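Local atomic coordinates of aminotransferase, class III (Deinococcus radiodurans, PDB entry 3I4J), a protein that probably acts as a pyridoxal phosphate-dependent transaminase of class III, moving amino groups between substrates. Residues C[94-97]-C[98-102]; C[68-72]-C[73-77]. The protein carries 1 engineered substitution. All coordinates share one frame; numbering follows the deposited sequence.

Contact 1: C[94-97]-C[98-102]; sequences AVSG and GSEAT. With SO4 (sulfate ion), chain G.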
loop_
_atom_site.group_PDB
_atom_site.type_symbol
_atom_site.label_atom_id
_atom_site.label_comp_id
_atom_site.label_asym_id
_atom_site.label_seq_id
_atom_site.Cartn_x
_atom_site.Cartn_y
_atom_site.Cartn_z
ATOM N N ALA C 94 -7.908 7.185 -5.831
ATOM C CA ALA C 94 -7.646 6.523 -4.562
ATOM C C ALA C 94 -6.616 5.407 -4.657
ATOM O O ALA C 94 -6.630 4.618 -5.598
ATOM C CB ALA C 94 -8.957 5.962 -3.990
ATOM N N VAL C 95 -5.719 5.367 -3.678
ATOM C CA VAL C 95 -4.705 4.322 -3.591
ATOM C C VAL C 95 -4.549 3.928 -2.119
ATOM O O VAL C 95 -5.294 4.415 -1.258
ATOM C CB VAL C 95 -3.340 4.762 -4.190
ATOM C CG1 VAL C 95 -3.468 4.918 -5.698
ATOM C CG2 VAL C 95 -2.859 6.056 -3.548
ATOM N N SER C 96 -3.592 3.054 -1.820
ATOM C CA SER C 96 -3.412 2.580 -0.451
ATOM C C SER C 96 -2.355 3.296 0.385
ATOM O O SER C 96 -2.426 3.274 1.612
ATOM C CB SER C 96 -3.100 1.080 -0.456
ATOM O OG SER C 96 -4.128 0.346 -1.096
ATOM N N GLY C 97 -1.376 3.919 -0.266
ATOM C CA GLY C 97 -0.334 4.600 0.487
ATOM C C GLY C 97 0.181 5.883 -0.139
ATOM O O GLY C 97 -0.038 6.148 -1.322
ATOM N N GLY C 98 0.883 6.673 0.666
ATOM C CA GLY C 98 1.422 7.935 0.195
ATOM C C GLY C 98 2.386 7.819 -0.967
ATOM O O GLY C 98 2.356 8.636 -1.883
ATOM N N SER C 99 3.258 6.821 -0.936
ATOM C CA SER C 99 4.212 6.647 -2.020
ATOM C C SER C 99 3.507 6.360 -3.337
ATOM O O SER C 99 3.873 6.918 -4.371
ATOM C CB SER C 99 5.186 5.523 -1.681
ATOM O OG SER C 99 5.915 5.869 -0.519
ATOM N N GLU C 100 2.497 5.492 -3.297
ATOM C CA GLU C 100 1.731 5.159 -4.495
ATOM C C GLU C 100 1.069 6.427 -5.027
ATOM O O GLU C 100 1.009 6.647 -6.236
ATOM C CB GLU C 100 0.622 4.145 -4.185
ATOM C CG GLU C 100 1.089 2.773 -3.718
ATOM C CD GLU C 100 -0.072 1.800 -3.555
ATOM O OE1 GLU C 100 -1.127 2.207 -3.021
ATOM O OE2 GLU C 100 0.065 0.624 -3.954
ATOM N N ALA C 101 0.578 7.253 -4.109
ATOM C CA ALA C 101 -0.105 8.496 -4.474
ATOM C C ALA C 101 0.846 9.492 -5.127
ATOM O O ALA C 101 0.496 10.151 -6.109
ATOM C CB ALA C 101 -0.747 9.118 -3.239
ATOM N N THR C 102 2.043 9.597 -4.564
ATOM C CA THR C 102 3.070 10.494 -5.078
ATOM C C THR C 102 3.530 10.050 -6.462
ATOM O O THR C 102 3.654 10.861 -7.377
ATOM C CB THR C 102 4.271 10.530 -4.129
ATOM O OG1 THR C 102 3.850 11.031 -2.853
ATOM C CG2 THR C 102 5.369 11.418 -4.693
HETATM S S SO4 G . 3.958 5.060 2.627
HETATM O O1 SO4 G . 3.962 3.699 3.181
HETATM O O2 SO4 G . 3.600 4.991 1.204
HETATM O O3 SO4 G . 2.999 5.906 3.365
HETATM O O4 SO4 G . 5.301 5.642 2.747
HETATM O O HOH W 1 -3.377 0.426 -3.771
#
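Glu-100 reaches back over the turn between strand 91-95 and helix 98-115 and offers one oxygen, OE1, to two backbone N-H groups. Such a turn, with Gly-97 as N-cap, forms part of the phosphate-binding cup of fold type I aminotransferases. The N of Ser-96 lies 2.9 Å from OE1 of Glu-100, nearly in line with its C-O bond, whereas Gly-97 N makes a longer bond of 3.3 Å from above the carboxylate plane. Having CG opposite the carbonyl carbon (chi1 -64°) and an extended chain beyond it lets Glu-100 span the turn. A water donates to the same oxygen and is hydrogen-bonded to Ser-96 OG, adding a third grip. With an alanine here, the amides of Ser-96 and Gly-97 would probably lose their shared acceptor and the turn would be freer to move. The tightly packed side is largely apolar, backed by the Ala-101 N to Gly-97 O bond: Val-95 CG2 rests on Ala-101 CB at 3.7 Å, with Val-258 of strand 256-259 also against Ala-101. On the more open side, exposed Ser-99 faces a sulfate ion, probably from the crystallisation liquor, that is also hydrogen-bonded to Thr-295 OG1 of the second subunit; its place is consistent with the cofactor's phosphate site. Sulfate O2 takes a nearly straight bond (169°) from Ser-99 N at 2.8 Å and another from Ser-99 OG at 3.0 Å.

Contact 2: C[68-72]-C[73-77]; sequences QFSSD and VLEEY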
loop_
_atom_site.group_PDB
_atom_site.type_symbol
_atom_site.label_atom_id
_atom_site.label_comp_id
_atom_site.label_asym_id
_atom_site.label_seq_id
_atom_site.Cartn_x
_atom_site.Cartn_y
_atom_site.Cartn_z
ATOM N N GLN C 68 -12.632 -3.057 -12.775
ATOM C CA GLN C 68 -13.923 -3.657 -13.100
ATOM C C GLN C 68 -15.131 -2.845 -12.627
ATOM O O GLN C 68 -16.101 -2.680 -13.373
ATOM C CB GLN C 68 -13.986 -5.076 -12.508
ATOM C CG GLN C 68 -12.785 -5.942 -12.881
ATOM C CD GLN C 68 -12.722 -7.255 -12.113
ATOM O OE1 GLN C 68 -12.969 -7.299 -10.906
ATOM N NE2 GLN C 68 -12.370 -8.328 -12.811
ATOM N N PHE C 69 -15.073 -2.334 -11.399
ATOM C CA PHE C 69 -16.185 -1.561 -10.842
ATOM C C PHE C 69 -15.746 -0.382 -9.994
ATOM O O PHE C 69 -14.632 -0.340 -9.480
ATOM C CB PHE C 69 -17.048 -2.424 -9.919
ATOM C CG PHE C 69 -17.660 -3.612 -10.576
ATOM C CD1 PHE C 69 -18.854 -3.496 -11.279
ATOM C CD2 PHE C 69 -17.048 -4.861 -10.485
ATOM C CE1 PHE C 69 -19.433 -4.605 -11.882
ATOM C CE2 PHE C 69 -17.617 -5.977 -11.086
ATOM C CZ PHE C 69 -18.813 -5.851 -11.785
ATOM N N SER C 70 -16.666 0.561 -9.845
ATOM C CA SER C 70 -16.477 1.704 -8.976
ATOM C C SER C 70 -17.403 1.244 -7.853
ATOM O O SER C 70 -17.895 0.115 -7.901
ATOM C CB SER C 70 -17.013 2.987 -9.618
ATOM O OG SER C 70 -16.884 4.083 -8.724
ATOM N N SER C 71 -17.640 2.074 -6.846
ATOM C CA SER C 71 -18.536 1.677 -5.763
ATOM C C SER C 71 -19.286 2.899 -5.275
ATOM O O SER C 71 -18.792 4.018 -5.398
ATOM C CB SER C 71 -17.754 1.053 -4.601
ATOM O OG SER C 71 -16.911 1.997 -3.962
ATOM N N ASP C 72 -20.476 2.697 -4.721
ATOM C CA ASP C 72 -21.243 3.831 -4.236
ATOM C C ASP C 72 -20.495 4.605 -3.149
ATOM O O ASP C 72 -20.569 5.833 -3.105
ATOM C CB ASP C 72 -22.641 3.393 -3.753
ATOM C CG ASP C 72 -22.606 2.263 -2.739
ATOM O OD1 ASP C 72 -21.516 1.724 -2.442
ATOM O OD2 ASP C 72 -23.699 1.908 -2.237
ATOM N N VAL C 73 -19.749 3.909 -2.292
ATOM C CA VAL C 73 -19.010 4.608 -1.244
ATOM C C VAL C 73 -17.863 5.446 -1.804
ATOM O O VAL C 73 -17.571 6.517 -1.278
ATOM C CB VAL C 73 -18.462 3.641 -0.161
ATOM C CG1 VAL C 73 -19.618 2.979 0.543
ATOM C CG2 VAL C 73 -17.538 2.600 -0.778
ATOM N N LEU C 74 -17.213 4.969 -2.864
ATOM C CA LEU C 74 -16.125 5.731 -3.467
ATOM C C LEU C 74 -16.720 6.964 -4.145
ATOM O O LEU C 74 -16.184 8.066 -4.026
ATOM C CB LEU C 74 -15.364 4.888 -4.498
ATOM C CG LEU C 74 -14.173 5.570 -5.192
ATOM C CD1 LEU C 74 -13.194 6.092 -4.148
ATOM C CD2 LEU C 74 -13.480 4.585 -6.129
ATOM N N GLU C 75 -17.828 6.769 -4.859
ATOM C CA GLU C 75 -18.502 7.878 -5.535
ATOM C C GLU C 75 -18.886 8.945 -4.513
ATOM O O GLU C 75 -18.702 10.142 -4.745
ATOM C CB GLU C 75 -19.776 7.394 -6.236
ATOM C CG GLU C 75 -19.565 6.438 -7.397
ATOM C CD GLU C 75 -18.840 7.078 -8.561
ATOM O OE1 GLU C 75 -18.952 8.316 -8.729
ATOM O OE2 GLU C 75 -18.175 6.342 -9.317
ATOM N N GLU C 76 -19.436 8.504 -3.385
ATOM C CA GLU C 76 -19.856 9.419 -2.334
ATOM C C GLU C 76 -18.658 10.127 -1.715
ATOM O O GLU C 76 -18.626 11.355 -1.620
ATOM C CB GLU C 76 -20.625 8.662 -1.249
ATOM C CG GLU C 76 -21.107 9.537 -0.103
ATOM C CD GLU C 76 -21.865 8.754 0.955
ATOM O OE1 GLU C 76 -22.024 7.522 0.793
ATOM O OE2 GLU C 76 -22.303 9.374 1.950
ATOM N N TYR C 77 -17.663 9.344 -1.313
ATOM C CA TYR C 77 -16.466 9.889 -0.686
ATOM C C TYR C 77 -15.706 10.880 -1.570
ATOM O O TYR C 77 -15.298 11.940 -1.099
ATOM C CB TYR C 77 -15.533 8.748 -0.275
ATOM C CG TYR C 77 -14.272 9.216 0.407
ATOM C CD1 TYR C 77 -14.323 9.890 1.626
ATOM C CD2 TYR C 77 -13.022 8.984 -0.169
ATOM C CE1 TYR C 77 -13.159 10.324 2.261
ATOM C CE2 TYR C 77 -11.855 9.412 0.458
ATOM C CZ TYR C 77 -11.930 10.081 1.668
ATOM O OH TYR C 77 -10.771 10.506 2.281
#
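Ser-70 donates its hydroxyl to Glu-75 across the start of helix 72-84, with OG 2.7 Å from OE2. The donor approaches the anti side of the carboxylate, 23° out of its plane. Because Ser-70 OG stands opposite its own backbone N (chi1 177°) while the Glu-75 chain bends at chi2 (-65°), the two groups meet beside the first turn. The same OE2 is hydrogen-bonded to Tyr-6 OH of the second subunit, so this link within the chain is also part of the dimer interface.

Next comes the helix cap. Ser-71 is the N-cap, and its OG accepts from Leu-74 N at 3.2 Å, a serine N-cap bond to an amide of the first turn. Regular helical bonding starts at once: Glu-75 N reaches Ser-71 O at 3.0 Å, and Glu-76 N reaches Asp-72 O at 2.9 Å. Asp-72 OD1 turns forward to the next amide, Val-73 N, but that bond is weak.

Outside this polar framework, Val-73 CG2 and Leu-74 CB each lie 3.3 Å from Ser-71 OG, giving the capping hydroxyl carbon neighbours. The CG of Glu-75 passes over Ser-71 O. Further along, Leu-74 and Tyr-77 pack on Val-303 of helix 300-315, while Ser-70 and Ser-71 pair in parallel with a strand of the second subunit.

Ser-71 N is buried without a partner, yet the neighbouring hydroxyls are both engaged, and Asp-72 and Glu-75 both belong to the first turn of the helix, where its dipole would probably favour negative charge.

How the contacts relate
Contact 2 precedes contact 1 along the chain, and both are strand-to-helix junctions, but the helix start meets an external anion in contact 1 and the Ser-71 hydroxyl in contact 2. Helix 72-84 of contact 2 is followed by strand 91-95, which leads into contact 1. Their centres lie about 17 Å apart, but they touch where Ala-94 CB meets Leu-74 CD1 at 4.2 Å. Their settings differ. Contact 1, about 11 Å from the centre of the chain, borders the sulfate that probably marks the cofactor's phosphate pocket; contact 2, about 24 Å out, belongs to the subunit interface. The second subunit reaches both regions, through Thr-295 at the sulfate and Tyr-6 at Glu-75.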